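Local coordinates for protein Rab GDP dissociation inhibitor alpha (Naegleria fowleri, PDB 6C87) that probably binds prenylated Rab GTPases in their GDP-bound form, slows release of the nucleotide and extracts them from membranes during vesicle transport, at residues T337-D342 and V364-E369; D342-V347 and A417-E422; L18-T23 and V38-R43. All coordinates share one frame; numbering follows the deposited sequence.

Overall arrangement
Interaction 3 comes first along the chain, in the beta-alpha-beta unit that opens the Rossmann-like part of the GDP dissociation inhibitor fold, where strands 15-18 and 38-41 lie side by side in a parallel sheet. Interactions 1 and 2 follow much later, with alternating segments and D342 in common. Both reach one mixed sheet, in which strands 343-349 and 360-367 are antiparallel neighbours, and their centres are about 11 Å apart. Interaction 3 lies about 30 Å from interaction 1 and about 24 Å from interaction 2, centre to centre. Segment 417-422 touches both regions, T418 and T419 packing on the mixed sheet and F421 on L22 of helix 22-33, consistent with one continuous fold.

Interaction 1. Residues T337-D342 and V364-E369; sequences TGRKHD and VSTTVE
Carboxylate oxygen OE2 of E369 takes two hydrogen bonds from the loop 337-342, which leads into strand 343-349 next to strand 360-367 in the mixed sheet of the GDP dissociation inhibitor fold. One is a His-carboxylate bond: H341 ND1 donates at 2.7 Å, nearly straight (172°), with OE2 in the ring plane and using its anti lone pair. Backbone K340 N reaches the same oxygen on the syn side, at 2.8 Å. Glutamate is long enough, its chain extended, to carry the carboxylate across to the loop.

The carboxylate also stacks on the R339 guanidinium, their planes only 10° apart. OE1 lies over the guanidinium face, 3.3 Å from R339 NH1, a salt bridge of charge alone; NH1 has a second acidic partner in E376. Arginine can serve one carbonyl in its plane (NH2 to T367 O, 2.9 Å), another somewhat out of it (NE to H341 O) and a carboxylate over its face.

Two threonines use different branches. T367 lays methyl CG2 over the H341 ring, a CH-pi contact 3.8 Å from the centroid. In T366, OG1 anti to the backbone N (chi1 -168°) points at the loop, where it takes a weak bond from R339 NH2 and donates to D342 O at 2.9 Å; a water bridges that carbonyl to T367 N.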
ATOM      1  N   THR A 337      35.215  10.231  19.490  1.00 46.06           N
ATOM      2  CA  THR A 337      35.666   9.784  20.803  1.00 49.21           C
ATOM      3  C   THR A 337      36.643   8.618  20.755  1.00 53.31           C
ATOM      4  O   THR A 337      37.032   8.121  21.818  1.00 55.96           O
ATOM      5  CB  THR A 337      34.469   9.387  21.682  1.00 45.10           C
ATOM      6  OG1 THR A 337      33.653   8.435  20.984  1.00 51.12           O
ATOM      7  CG2 THR A 337      33.643  10.589  22.047  1.00 31.50           C
ATOM      8  N   GLY A 338      37.041   8.168  19.566  1.00 53.26           N
ATOM      9  CA  GLY A 338      37.928   7.024  19.416  1.00 48.98           C
ATOM     10  C   GLY A 338      37.306   5.696  19.797  1.00 54.21           C
ATOM     11  O   GLY A 338      37.996   4.833  20.351  1.00 58.82           O
ATOM     12  N   ARG A 339      36.020   5.505  19.499  1.00 53.82           N
ATOM     13  CA  ARG A 339      35.262   4.329  19.906  1.00 53.68           C
ATOM     14  C   ARG A 339      34.599   3.705  18.687  1.00 54.12           C
ATOM     15  O   ARG A 339      34.690   4.220  17.572  1.00 58.04           O
ATOM     16  CB  ARG A 339      34.191   4.669  20.955  1.00 44.23           C
ATOM     17  CG  ARG A 339      34.724   4.872  22.357  1.00 44.48           C
ATOM     18  CD  ARG A 339      33.633   5.345  23.323  1.00 48.29           C
ATOM     19  NE  ARG A 339      32.442   4.499  23.290  1.00 48.06           N
ATOM     20  CZ  ARG A 339      32.319   3.362  23.967  1.00 45.37           C
ATOM     21  NH1 ARG A 339      33.321   2.923  24.716  1.00 47.43           N
ATOM     22  NH2 ARG A 339      31.205   2.653  23.884  1.00 38.75           N
ATOM     23  N   LYS A 340      33.951   2.560  18.909  1.00 47.86           N
ATOM     24  CA  LYS A 340      33.159   1.896  17.880  1.00 46.31           C
ATOM     25  C   LYS A 340      31.664   1.992  18.156  1.00 41.26           C
ATOM     26  O   LYS A 340      30.869   1.380  17.437  1.00 53.08           O
ATOM     27  CB  LYS A 340      33.564   0.423  17.748  1.00 47.51           C
ATOM     28  CG  LYS A 340      34.902   0.179  17.079  1.00 54.08           C
ATOM     29  CD  LYS A 340      35.986  -0.147  18.090  1.00 62.75           C
ATOM     30  CE  LYS A 340      35.786  -1.526  18.705  1.00 62.67           C
ATOM     31  NZ  LYS A 340      36.761  -1.765  19.804  1.00 57.30           N
ATOM     32  N   HIS A 341      31.262   2.739  19.180  1.00 38.17           N
ATOM     33  CA  HIS A 341      29.857   2.942  19.502  1.00 33.83           C
ATOM     34  C   HIS A 341      29.680   4.358  20.015  1.00 40.66           C
ATOM     35  O   HIS A 341      30.519   4.859  20.772  1.00 41.44           O
ATOM     36  CB  HIS A 341      29.367   1.948  20.561  1.00 33.59           C
ATOM     37  CG  HIS A 341      29.558   0.515  20.170  1.00 46.20           C
ATOM     38  ND1 HIS A 341      30.772  -0.130  20.290  1.00 45.48           N
ATOM     39  CD2 HIS A 341      28.693  -0.399  19.670  1.00 44.73           C
ATOM     40  CE1 HIS A 341      30.648  -1.378  19.873  1.00 49.94           C
ATOM     41  NE2 HIS A 341      29.396  -1.568  19.495  1.00 50.36           N
ATOM     42  N   ASP A 342      28.592   4.999  19.598  1.00 43.28           N
ATOM     43  CA  ASP A 342      28.283   6.330  20.092  1.00 37.55           C
ATOM     44  C   ASP A 342      27.945   6.274  21.580  1.00 34.00           C
ATOM     45  O   ASP A 342      27.491   5.254  22.100  1.00 40.14           O
ATOM     46  CB  ASP A 342      27.107   6.936  19.319  1.00 43.75           C
ATOM     47  CG  ASP A 342      27.429   7.219  17.854  1.00 50.20           C
ATOM     48  OD1 ASP A 342      28.530   6.849  17.378  1.00 52.95           O
ATOM     49  OD2 ASP A 342      26.555   7.810  17.174  1.00 44.46           O
ATOM     50  N   VAL A 364      23.939   8.752  31.064  1.00 31.49           N
ATOM     51  CA  VAL A 364      24.944   8.494  30.044  1.00 32.81           C
ATOM     52  C   VAL A 364      24.865   7.021  29.670  1.00 37.57           C
ATOM     53  O   VAL A 364      24.837   6.152  30.550  1.00 44.51           O
ATOM     54  CB  VAL A 364      26.351   8.861  30.543  1.00 36.78           C
ATOM     55  CG1 VAL A 364      27.366   8.728  29.410  1.00 30.83           C
ATOM     56  CG2 VAL A 364      26.347  10.264  31.137  1.00 39.94           C
ATOM     57  N   SER A 365      24.808   6.736  28.371  1.00 25.57           N
ATOM     58  CA  SER A 365      24.620   5.367  27.931  1.00 25.34           C
ATOM     59  C   SER A 365      25.499   5.068  26.725  1.00 36.11           C
ATOM     60  O   SER A 365      25.667   5.908  25.834  1.00 37.35           O
ATOM     61  CB  SER A 365      23.147   5.098  27.589  1.00 31.22           C
ATOM     62  OG  SER A 365      22.742   5.857  26.463  1.00 44.68           O
ATOM     63  N   THR A 366      26.034   3.852  26.692  1.00 32.93           N
ATOM     64  CA  THR A 366      26.771   3.390  25.532  1.00 30.54           C
ATOM     65  C   THR A 366      26.834   1.875  25.585  1.00 33.30           C
ATOM     66  O   THR A 366      26.636   1.261  26.635  1.00 30.16           O
ATOM     67  CB  THR A 366      28.180   3.997  25.465  1.00 37.66           C
ATOM     68  OG1 THR A 366      28.752   3.740  24.177  1.00 36.03           O
ATOM     69  CG2 THR A 366      29.081   3.417  26.544  1.00 38.08           C
ATOM     70  N   THR A 367      27.076   1.283  24.424  1.00 39.02           N
ATOM     71  CA  THR A 367      27.366  -0.137  24.364  1.00 34.26           C
ATOM     72  C   THR A 367      28.734  -0.383  24.981  1.00 37.29           C
ATOM     73  O   THR A 367      29.680   0.368  24.742  1.00 38.60           O
ATOM     74  CB  THR A 367      27.329  -0.627  22.917  1.00 38.87           C
ATOM     75  OG1 THR A 367      25.991  -0.526  22.409  1.00 43.12           O
ATOM     76  CG2 THR A 367      27.825  -2.063  22.798  1.00 31.84           C
ATOM     77  N   VAL A 368      28.827  -1.427  25.804  1.00 41.66           N
ATOM     78  CA  VAL A 368      30.068  -1.735  26.506  1.00 39.86           C
ATOM     79  C   VAL A 368      31.056  -2.349  25.527  1.00 41.01           C
ATOM     80  O   VAL A 368      30.731  -3.305  24.812  1.00 44.33           O
ATOM     81  CB  VAL A 368      29.792  -2.681  27.687  1.00 43.53           C
ATOM     82  CG1 VAL A 368      31.079  -3.041  28.391  1.00 34.53           C
ATOM     83  CG2 VAL A 368      28.801  -2.045  28.659  1.00 46.29           C
ATOM     84  N   GLU A 369      32.270  -1.796  25.483  1.00 38.22           N
ATOM     85  CA  GLU A 369      33.312  -2.328  24.616  1.00 42.31           C
ATOM     86  C   GLU A 369      34.448  -3.015  25.357  1.00 46.58           C
ATOM     87  O   GLU A 369      35.160  -3.816  24.742  1.00 50.44           O
ATOM     88  CB  GLU A 369      33.919  -1.213  23.747  1.00 45.02           C
ATOM     89  CG  GLU A 369      32.957  -0.518  22.798  1.00 51.88           C
ATOM     90  CD  GLU A 369      33.611   0.649  22.067  1.00 48.95           C
ATOM     91  OE1 GLU A 369      34.762   0.991  22.400  1.00 49.61           O
ATOM     92  OE2 GLU A 369      32.986   1.217  21.150  1.00 48.65           O
TER
HETATM   93  O   HOH W   1      26.303   2.688  21.599  1.00 46.86           O

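Interaction 2. Residues D342-V347 and A417-E422; sequences DIYCCV and ATTHFE
The ring of Y344 lies against the backbone at T418, where segment 417-422 passes alongside strand 343-349, in the mixed sheet of the GDP dissociation inhibitor fold, just before helix 422-436. No hydrogen bond links the two segments directly; the buried contact is made by an aromatic face, methyl groups and a thiol.

The CH-pi contact is central. T418 CA sits over the middle of the Y344 ring, 3.6 Å from the centroid and only 5° off the ring normal. A flat aromatic ring is well matched to a peptide backbone running over its face. Y344 CG stands beside the backbone N (chi1 -55°), from where the ring extends alongside the T418 side chain, both pointing the same way. T418 CG2 therefore comes level with the far end of the ring, 3.6 Å from Y344 OH. At the near end, A417 O approaches Y344 CD1 obliquely at 3.6 Å, and A417 CB adds a looser apolar touch.

Van der Waals packing continues along the strand through T419, whose side chain crosses that of Y344 obliquely. Its CG2 fits between Y344 CB and C346 SG, the sulfur being 3.9 Å away. The small C346 accommodates this branched neighbour while turning the same way as Y344.

Several polar groups of the loop find partners elsewhere: A417 O is probably hydrogen-bonded by S365 OG. Threonine allows both roles, methyls turned to Y344 and C346 while T418 OG1 bonds D416 and T419 OG1 bonds Q329. That last hydroxyl also packs beside the strand, with T419 OG1 3.5 Å from Y344 CB.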
ATOM      1  N   ASP A 342      28.592   4.999  19.598  1.00 43.28           N
ATOM      2  CA  ASP A 342      28.283   6.330  20.092  1.00 37.55           C
ATOM      3  C   ASP A 342      27.945   6.274  21.580  1.00 34.00           C
ATOM      4  O   ASP A 342      27.491   5.254  22.100  1.00 40.14           O
ATOM      5  CB  ASP A 342      27.107   6.936  19.319  1.00 43.75           C
ATOM      6  CG  ASP A 342      27.429   7.219  17.854  1.00 50.20           C
ATOM      7  OD1 ASP A 342      28.530   6.849  17.378  1.00 52.95           O
ATOM      8  OD2 ASP A 342      26.555   7.810  17.174  1.00 44.46           O
ATOM      9  N   ILE A 343      28.183   7.384  22.267  1.00 33.23           N
ATOM     10  CA  ILE A 343      27.729   7.564  23.635  1.00 35.00           C
ATOM     11  C   ILE A 343      26.586   8.558  23.594  1.00 40.56           C
ATOM     12  O   ILE A 343      26.640   9.551  22.858  1.00 42.89           O
ATOM     13  CB  ILE A 343      28.831   8.073  24.581  1.00 37.22           C
ATOM     14  CG1 ILE A 343      30.109   7.253  24.422  1.00 38.62           C
ATOM     15  CG2 ILE A 343      28.328   8.012  26.020  1.00 26.36           C
ATOM     16  CD1 ILE A 343      31.280   7.807  25.225  1.00 28.64           C
ATOM     17  N   TYR A 344      25.559   8.295  24.387  1.00 42.51           N
ATOM     18  CA  TYR A 344      24.359   9.111  24.421  1.00 34.28           C
ATOM     19  C   TYR A 344      24.197   9.671  25.821  1.00 35.18           C
ATOM     20  O   TYR A 344      24.481   8.985  26.810  1.00 39.16           O
ATOM     21  CB  TYR A 344      23.123   8.293  24.012  1.00 33.85           C
ATOM     22  CG  TYR A 344      23.288   7.627  22.666  1.00 34.33           C
ATOM     23  CD1 TYR A 344      23.940   6.408  22.549  1.00 27.46           C
ATOM     24  CD2 TYR A 344      22.819   8.235  21.503  1.00 39.81           C
ATOM     25  CE1 TYR A 344      24.114   5.809  21.321  1.00 27.23           C
ATOM     26  CE2 TYR A 344      22.986   7.637  20.262  1.00 35.17           C
ATOM     27  CZ  TYR A 344      23.638   6.420  20.182  1.00 32.82           C
ATOM     28  OH  TYR A 344      23.821   5.802  18.964  1.00 37.54           O
ATOM     29  N   CYS A 345      23.807  10.937  25.899  1.00 32.21           N
ATOM     30  CA  CYS A 345      23.456  11.550  27.174  1.00 38.35           C
ATOM     31  C   CYS A 345      22.185  12.363  26.990  1.00 36.08           C
ATOM     32  O   CYS A 345      22.148  13.293  26.176  1.00 39.24           O
ATOM     33  CB  CYS A 345      24.583  12.436  27.713  1.00 37.53           C
ATOM     34  SG  CYS A 345      24.153  13.182  29.309  1.00 31.72           S
ATOM     35  N   CYS A 346      21.148  12.019  27.740  1.00 29.89           N
ATOM     36  CA  CYS A 346      19.930  12.810  27.780  1.00 42.24           C
ATOM     37  C   CYS A 346      19.765  13.400  29.170  1.00 40.22           C
ATOM     38  O   CYS A 346      20.085  12.756  30.175  1.00 35.90           O
ATOM     39  CB  CYS A 346      18.697  11.982  27.414  1.00 47.94           C
ATOM     40  SG  CYS A 346      18.301  10.712  28.603  1.00 54.00           S
ATOM     41  N   VAL A 347      19.289  14.638  29.214  1.00 37.09           N
ATOM     42  CA  VAL A 347      19.145  15.382  30.454  1.00 34.08           C
ATOM     43  C   VAL A 347      17.685  15.768  30.597  1.00 34.29           C
ATOM     44  O   VAL A 347      17.088  16.306  29.660  1.00 37.54           O
ATOM     45  CB  VAL A 347      20.046  16.626  30.478  1.00 34.14           C
ATOM     46  CG1 VAL A 347      19.949  17.311  31.836  1.00 27.82           C
ATOM     47  CG2 VAL A 347      21.479  16.244  30.136  1.00 33.28           C
ATOM     48  N   ALA A 417      21.428   1.392  23.565  1.00 31.93           N
ATOM     49  CA  ALA A 417      21.941   2.528  24.323  1.00 35.15           C
ATOM     50  C   ALA A 417      21.391   3.872  23.854  1.00 35.85           C
ATOM     51  O   ALA A 417      21.475   4.848  24.606  1.00 38.28           O
ATOM     52  CB  ALA A 417      23.467   2.554  24.248  1.00 27.44           C
ATOM     53  N   THR A 418      20.834   3.949  22.648  1.00 34.48           N
ATOM     54  CA  THR A 418      20.371   5.228  22.127  1.00 40.16           C
ATOM     55  C   THR A 418      19.343   5.860  23.057  1.00 44.51           C
ATOM     56  O   THR A 418      18.555   5.173  23.718  1.00 41.65           O
ATOM     57  CB  THR A 418      19.764   5.063  20.729  1.00 43.61           C
ATOM     58  OG1 THR A 418      18.520   4.349  20.814  1.00 48.46           O
ATOM     59  CG2 THR A 418      20.723   4.295  19.823  1.00 45.52           C
ATOM     60  N   THR A 419      19.356   7.192  23.094  1.00 40.48           N
ATOM     61  CA  THR A 419      18.403   7.980  23.864  1.00 38.23           C
ATOM     62  C   THR A 419      17.285   8.538  22.984  1.00 38.26           C
ATOM     63  O   THR A 419      16.745   9.613  23.263  1.00 37.25           O
ATOM     64  CB  THR A 419      19.121   9.110  24.604  1.00 37.00           C
ATOM     65  OG1 THR A 419      20.018   9.777  23.706  1.00 40.94           O
ATOM     66  CG2 THR A 419      19.918   8.555  25.759  1.00 33.83           C
ATOM     67  N   HIS A 420      16.945   7.834  21.908  1.00 39.19           N
ATOM     68  CA  HIS A 420      15.740   8.105  21.139  1.00 38.48           C
ATOM     69  C   HIS A 420      15.107   6.762  20.785  1.00 39.56           C
ATOM     70  O   HIS A 420      15.729   5.706  20.931  1.00 38.03           O
ATOM     71  CB  HIS A 420      16.027   8.972  19.903  1.00 31.95           C
ATOM     72  CG  HIS A 420      17.257   8.579  19.148  1.00 37.56           C
ATOM     73  ND1 HIS A 420      17.276   7.533  18.250  1.00 43.55           N
ATOM     74  CD2 HIS A 420      18.508   9.099  19.148  1.00 43.21           C
ATOM     75  CE1 HIS A 420      18.485   7.429  17.726  1.00 46.11           C
ATOM     76  NE2 HIS A 420      19.252   8.364  18.256  1.00 45.35           N
ATOM     77  N   PHE A 421      13.853   6.799  20.331  1.00 35.39           N
ATOM     78  CA  PHE A 421      13.022   5.597  20.326  1.00 36.65           C
ATOM     79  C   PHE A 421      12.904   4.888  18.982  1.00 39.00           C
ATOM     80  O   PHE A 421      12.148   3.914  18.900  1.00 40.72           O
ATOM     81  CB  PHE A 421      11.615   5.936  20.834  1.00 29.84           C
ATOM     82  CG  PHE A 421      11.418   5.691  22.305  1.00 28.44           C
ATOM     83  CD1 PHE A 421      11.406   4.396  22.813  1.00 32.67           C
ATOM     84  CD2 PHE A 421      11.227   6.749  23.180  1.00 25.31           C
ATOM     85  CE1 PHE A 421      11.213   4.159  24.175  1.00 25.62           C
ATOM     86  CE2 PHE A 421      11.024   6.522  24.545  1.00 28.72           C
ATOM     87  CZ  PHE A 421      11.024   5.221  25.042  1.00 26.03           C
ATOM     88  N   GLU A 422      13.625   5.321  17.940  1.00 36.17           N
ATOM     89  CA  GLU A 422      13.423   4.747  16.606  1.00 39.27           C
ATOM     90  C   GLU A 422      13.661   3.236  16.583  1.00 42.83           C
ATOM     91  O   GLU A 422      12.872   2.477  16.006  1.00 42.98           O
ATOM     92  CB  GLU A 422      14.334   5.412  15.583  1.00 43.41           C
ATOM     93  CG  GLU A 422      13.833   5.210  14.179  1.00 52.32           C
ATOM     94  CD  GLU A 422      14.840   5.619  13.139  1.00 62.66           C
ATOM     95  OE1 GLU A 422      14.562   5.412  11.939  1.00 62.66           O
ATOM     96  OE2 GLU A 422      15.910   6.133  13.524  1.00 70.73           O
TER

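Interaction 3. Residues L18-T23 and V38-R43; sequences LGTGLT and VLHMDR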
ATOM      1  N   LEU A  18       3.819 -10.822  28.160  1.00 41.07           N
ATOM      2  CA  LEU A  18       4.600 -10.969  29.384  1.00 40.85           C
ATOM      3  C   LEU A  18       5.608  -9.828  29.502  1.00 46.40           C
ATOM      4  O   LEU A  18       6.488  -9.681  28.648  1.00 46.09           O
ATOM      5  CB  LEU A  18       5.304 -12.325  29.398  1.00 40.45           C
ATOM      6  CG  LEU A  18       4.358 -13.527  29.292  1.00 52.68           C
ATOM      7  CD1 LEU A  18       5.102 -14.861  29.320  1.00 50.26           C
ATOM      8  CD2 LEU A  18       3.320 -13.479  30.401  1.00 55.13           C
ATOM      9  N   GLY A  19       5.499  -9.047  30.572  1.00 48.21           N
ATOM     10  CA  GLY A  19       6.364  -7.911  30.840  1.00 43.75           C
ATOM     11  C   GLY A  19       5.742  -6.588  30.419  1.00 43.65           C
ATOM     12  O   GLY A  19       4.969  -6.508  29.458  1.00 45.71           O
ATOM     13  N   THR A  20       6.087  -5.520  31.148  1.00 40.89           N
ATOM     14  CA  THR A  20       5.508  -4.203  30.891  1.00 42.80           C
ATOM     15  C   THR A  20       6.562  -3.175  30.486  1.00 41.31           C
ATOM     16  O   THR A  20       6.402  -1.984  30.751  1.00 37.62           O
ATOM     17  CB  THR A  20       4.717  -3.678  32.092  1.00 40.98           C
ATOM     18  OG1 THR A  20       5.521  -3.730  33.281  1.00 41.13           O
ATOM     19  CG2 THR A  20       3.450  -4.509  32.295  1.00 43.58           C
ATOM     20  N   GLY A  21       7.645  -3.604  29.837  1.00 39.45           N
ATOM     21  CA  GLY A  21       8.438  -2.658  29.081  1.00 35.14           C
ATOM     22  C   GLY A  21       7.609  -2.032  27.978  1.00 35.29           C
ATOM     23  O   GLY A  21       6.560  -2.551  27.588  1.00 41.26           O
ATOM     24  N   LEU A  22       8.085  -0.906  27.450  1.00 32.32           N
ATOM     25  CA  LEU A  22       7.256  -0.163  26.504  1.00 35.56           C
ATOM     26  C   LEU A  22       6.896  -1.011  25.294  1.00 40.72           C
ATOM     27  O   LEU A  22       5.751  -0.980  24.831  1.00 45.81           O
ATOM     28  CB  LEU A  22       7.949   1.126  26.062  1.00 38.48           C
ATOM     29  CG  LEU A  22       7.095   1.947  25.086  1.00 42.45           C
ATOM     30  CD1 LEU A  22       5.735   2.281  25.678  1.00 43.79           C
ATOM     31  CD2 LEU A  22       7.805   3.216  24.648  1.00 44.06           C
ATOM     32  N   THR A  23       7.854  -1.785  24.778  1.00 36.05           N
ATOM     33  CA  THR A  23       7.596  -2.597  23.595  1.00 40.23           C
ATOM     34  C   THR A  23       6.406  -3.524  23.801  1.00 40.76           C
ATOM     35  O   THR A  23       5.519  -3.619  22.941  1.00 44.10           O
ATOM     36  CB  THR A  23       8.841  -3.401  23.230  1.00 43.95           C
ATOM     37  OG1 THR A  23       9.884  -2.498  22.837  1.00 46.25           O
ATOM     38  CG2 THR A  23       8.536  -4.358  22.071  1.00 35.37           C
ATOM     39  N   VAL A  38      -6.693 -10.059  25.106  1.00 54.27           N
ATOM     40  CA  VAL A  38      -5.308 -10.084  25.562  1.00 47.63           C
ATOM     41  C   VAL A  38      -5.277 -10.308  27.069  1.00 49.53           C
ATOM     42  O   VAL A  38      -6.037  -9.680  27.815  1.00 55.46           O
ATOM     43  CB  VAL A  38      -4.564  -8.786  25.183  1.00 49.67           C
ATOM     44  CG1 VAL A  38      -3.154  -8.778  25.753  1.00 44.10           C
ATOM     45  CG2 VAL A  38      -4.509  -8.622  23.664  1.00 48.38           C
ATOM     46  N   LEU A  39      -4.415 -11.227  27.502  1.00 51.47           N
ATOM     47  CA  LEU A  39      -4.007 -11.359  28.895  1.00 46.72           C
ATOM     48  C   LEU A  39      -2.609 -10.762  29.026  1.00 52.52           C
ATOM     49  O   LEU A  39      -1.686 -11.193  28.328  1.00 59.58           O
ATOM     50  CB  LEU A  39      -4.001 -12.829  29.318  1.00 47.16           C
ATOM     51  CG  LEU A  39      -3.403 -13.167  30.687  1.00 49.11           C
ATOM     52  CD1 LEU A  39      -4.159 -12.468  31.796  1.00 48.68           C
ATOM     53  CD2 LEU A  39      -3.372 -14.664  30.915  1.00 47.54           C
ATOM     54  N   HIS A  40      -2.449  -9.777  29.905  1.00 47.95           N
ATOM     55  CA  HIS A  40      -1.173  -9.083  30.067  1.00 39.84           C
ATOM     56  C   HIS A  40      -0.682  -9.283  31.496  1.00 47.87           C
ATOM     57  O   HIS A  40      -1.347  -8.851  32.445  1.00 49.68           O
ATOM     58  CB  HIS A  40      -1.321  -7.594  29.741  1.00 37.13           C
ATOM     59  CG  HIS A  40      -0.040  -6.923  29.357  1.00 45.05           C
ATOM     60  ND1 HIS A  40       0.048  -6.034  28.307  1.00 44.98           N
ATOM     61  CD2 HIS A  40       1.210  -7.021  29.873  1.00 43.02           C
ATOM     62  CE1 HIS A  40       1.294  -5.607  28.196  1.00 43.74           C
ATOM     63  NE2 HIS A  40       2.019  -6.193  29.133  1.00 43.20           N
ATOM     64  N   MET A  41       0.488  -9.912  31.649  1.00 49.51           N
ATOM     65  CA  MET A  41       1.018 -10.273  32.959  1.00 49.91           C
ATOM     66  C   MET A  41       2.446  -9.769  33.129  1.00 50.86           C
ATOM     67  O   MET A  41       3.185  -9.570  32.159  1.00 47.53           O
ATOM     68  CB  MET A  41       0.981 -11.795  33.177  1.00 54.88           C
ATOM     69  CG  MET A  41      -0.421 -12.379  33.203  1.00 63.65           C
ATOM     70  SD  MET A  41      -0.468 -14.145  33.569  1.00 68.77           S
ATOM     71  CE  MET A  41       0.531 -14.799  32.238  1.00 68.37           C
ATOM     72  N   ASP A  42       2.831  -9.599  34.395  1.00 48.52           N
ATOM     73  CA  ASP A  42       4.184  -9.218  34.769  1.00 41.84           C
ATOM     74  C   ASP A  42       4.491  -9.848  36.123  1.00 45.35           C
ATOM     75  O   ASP A  42       3.648  -9.841  37.022  1.00 47.85           O
ATOM     76  CB  ASP A  42       4.329  -7.683  34.813  1.00 43.13           C
ATOM     77  CG  ASP A  42       5.791  -7.207  34.788  1.00 49.21           C
ATOM     78  OD1 ASP A  42       6.649  -7.772  35.501  1.00 50.38           O
ATOM     79  OD2 ASP A  42       6.082  -6.256  34.032  1.00 49.92           O
ATOM     80  N   ARG A  43       5.696 -10.412  36.254  1.00 46.31           N
ATOM     81  CA  ARG A  43       6.105 -11.020  37.512  1.00 36.84           C
ATOM     82  C   ARG A  43       6.357  -9.995  38.605  1.00 44.54           C
ATOM     83  O   ARG A  43       6.306 -10.353  39.789  1.00 45.12           O
ATOM     84  CB  ARG A  43       7.369 -11.854  37.324  1.00 38.45           C
ATOM     85  CG  ARG A  43       8.599 -11.047  36.911  1.00 38.22           C
ATOM     86  CD  ARG A  43       9.863 -11.913  36.970  1.00 40.19           C
ATOM     87  NE  ARG A  43       9.940 -12.886  35.881  1.00 42.87           N
ATOM     88  CZ  ARG A  43      10.449 -12.639  34.680  1.00 43.73           C
ATOM     89  NH1 ARG A  43      10.931 -11.425  34.390  1.00 34.95           N
ATOM     90  NH2 ARG A  43      10.464 -13.612  33.769  1.00 40.59           N
TER
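L18 and M41 lie side by side on one face of the parallel sheet, pointing the same way, and their ends touch where L18 CD2 meets M41 CE at 3.6 Å. A turn at chi3 (-59°) brings the methionine methyl to the leucine branch; a branched leucine and a flexible methionine that can bend to meet it fill this buried face. Beneath them the backbones pair as parallel strands, with G19 N donating to M41 O at 2.9 Å.

T20 and D42 instead cross at about a right angle. The threonine hydroxyl OG1 donates to D42 OD2 at 2.7 Å, meeting it on the anti side and somewhat out of the carboxylate plane. T20 N adds a weak bond to the same oxygen, while OG1 also bonds G48 N. The D42 group swings anti to its backbone N (chi1 -163°), which brings OD2 to the turn; the other oxygen, OD1, bonds N44 N.

H40 approaches the turn with its ring edge. Its NE2 donates to G19 O at 3.0 Å; the acceptor is near the ring plane, but the nitrogen stands above the carbonyl plane. T20 CG2 lies oblique to the ring. With two ring nitrogens, histidine can serve both sides, ND1 bonding S28 of helix 22-33. G19, at positive phi (98°), has backbone angles at which a side chain would strike the preceding carbonyl.

The G-x-G turn G19-T20-G21, resembling that of dinucleotide-binding Rossmann folds, leads from strand 15-18 to helix 22-33, with G21 as N-cap, in a beta-alpha-beta crossover; strand 38-41 lies between strands 15-18 and 259-260.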